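Local coordinates for protein Hen1 (Anabaena variabilis, PDB 3JWH) that probably methylates the 2'-hydroxyl of the 3'-terminal nucleotide of RNA, through a Rossmann-like methyltransferase domain that binds S-adenosyl-L-homocysteine, at residues S62-S65 with L66-A69. Numbering follows the deposited sequence.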
loop_
_atom_site.group_PDB
_atom_site.type_symbol
_atom_site.label_atom_id
_atom_site.label_comp_id
_atom_site.label_asym_id
_atom_site.label_seq_id
_atom_site.Cartn_x
_atom_site.Cartn_y
_atom_site.Cartn_z
ATOM N N SER A 62 2.212 -8.736 12.559
ATOM C CA SER A 62 2.933 -9.992 12.725
ATOM C C SER A 62 4.438 -9.861 13.007
ATOM O O SER A 62 5.184 -9.250 12.240
ATOM C CB SER A 62 2.702 -10.882 11.507
ATOM O OG SER A 62 3.681 -11.893 11.441
ATOM N N TYR A 63 4.870 -10.440 14.126
ATOM C CA TYR A 63 6.272 -10.421 14.536
ATOM C C TYR A 63 7.081 -11.297 13.591
ATOM O O TYR A 63 8.199 -10.956 13.220
ATOM C CB TYR A 63 6.424 -10.942 15.988
ATOM C CG TYR A 63 5.949 -9.971 17.062
ATOM C CD1 TYR A 63 6.794 -8.980 17.559
ATOM C CD2 TYR A 63 4.656 -10.040 17.572
ATOM C CE1 TYR A 63 6.371 -8.085 18.535
ATOM C CE2 TYR A 63 4.216 -9.146 18.559
ATOM C CZ TYR A 63 5.085 -8.172 19.034
ATOM O OH TYR A 63 4.669 -7.285 20.008
ATOM N N ARG A 64 6.516 -12.431 13.211
ATOM C CA ARG A 64 7.196 -13.348 12.310
ATOM C C ARG A 64 7.546 -12.649 11.001
ATOM O O ARG A 64 8.682 -12.703 10.534
ATOM C CB ARG A 64 6.313 -14.562 12.019
ATOM C CG ARG A 64 7.050 -15.662 11.280
ATOM C CD ARG A 64 8.072 -16.320 12.182
ATOM N NE ARG A 64 9.291 -16.705 11.474
ATOM C CZ ARG A 64 10.364 -15.929 11.359
ATOM N NH1 ARG A 64 10.370 -14.717 11.905
ATOM N NH2 ARG A 64 11.442 -16.373 10.724
ATOM N N SER A 65 6.565 -11.973 10.423
ATOM C CA SER A 65 6.776 -11.261 9.172
ATOM C C SER A 65 7.783 -10.129 9.287
ATOM O O SER A 65 8.582 -9.916 8.372
ATOM C CB SER A 65 5.452 -10.722 8.657
ATOM O OG SER A 65 4.647 -11.792 8.202
ATOM N N LEU A 66 7.750 -9.396 10.397
ATOM C CA LEU A 66 8.689 -8.295 10.583
ATOM C C LEU A 66 10.115 -8.813 10.749
ATOM O O LEU A 66 11.051 -8.175 10.291
ATOM C CB LEU A 66 8.307 -7.437 11.800
ATOM C CG LEU A 66 7.452 -6.159 11.698
ATOM C CD1 LEU A 66 6.900 -5.916 10.310
ATOM C CD2 LEU A 66 6.349 -6.265 12.707
ATOM N N GLU A 67 10.294 -9.950 11.413
ATOM C CA GLU A 67 11.646 -10.490 11.586
ATOM C C GLU A 67 12.187 -10.888 10.217
ATOM O O GLU A 67 13.345 -10.639 9.892
ATOM C CB GLU A 67 11.653 -11.715 12.511
ATOM C CG GLU A 67 11.365 -11.424 13.989
ATOM C CD GLU A 67 12.406 -10.517 14.653
ATOM O OE1 GLU A 67 12.513 -9.336 14.256
ATOM O OE2 GLU A 67 13.117 -10.985 15.575
ATOM N N ILE A 68 11.341 -11.511 9.408
ATOM C CA ILE A 68 11.752 -11.913 8.078
ATOM C C ILE A 68 12.094 -10.669 7.254
ATOM O O ILE A 68 13.115 -10.642 6.571
ATOM C CB ILE A 68 10.643 -12.753 7.408
ATOM C CG1 ILE A 68 10.508 -14.086 8.165
ATOM C CG2 ILE A 68 10.967 -12.993 5.946
ATOM C CD1 ILE A 68 9.365 -14.945 7.720
ATOM N N ALA A 69 11.260 -9.633 7.334
ATOM C CA ALA A 69 11.521 -8.397 6.595
ATOM C C ALA A 69 12.920 -7.862 6.914
ATOM O O ALA A 69 13.694 -7.531 6.012
ATOM C CB ALA A 69 10.481 -7.352 6.939
#
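R64 lies across I68, one turn further along helix 63-73, the N-capped helix that follows strand 55-60 in this Rossmann-like methyltransferase fold. The R64 side chain leaves with CG opposite the backbone N (chi1 -170°) and bends at chi2 and chi3, which turns the guanidinium forward along the helix. One of its faces rests on I68 CG1, 3.6 Å from R64 NH2, while E67 CB meets the edge in plane, 3.3 Å from R64 NH1. The E67 carboxylate turns outward from the guanidinium; R64 NH1 and E67 OE2 are 5.9 Å apart, too far for a salt bridge. Were I68 an alanine, CG1 and CD1 would be gone and the R64 guanidinium would probably lose the support under that face and be freer to turn. Beneath them run the i to i+4 backbone bonds, from L66 N to S62 O through A69 N to S65 O. L66, buried and away from a staggered rotamer, sets CD2 tight against S62 O and reaches C38 and Q90. At the helix start S62 touches S-adenosyl-L-homocysteine, and D60 OD1 accepts from S62 N. The capping bond is nearly straight: S65 N donates to S62 OG at 3.1 Å and 171°.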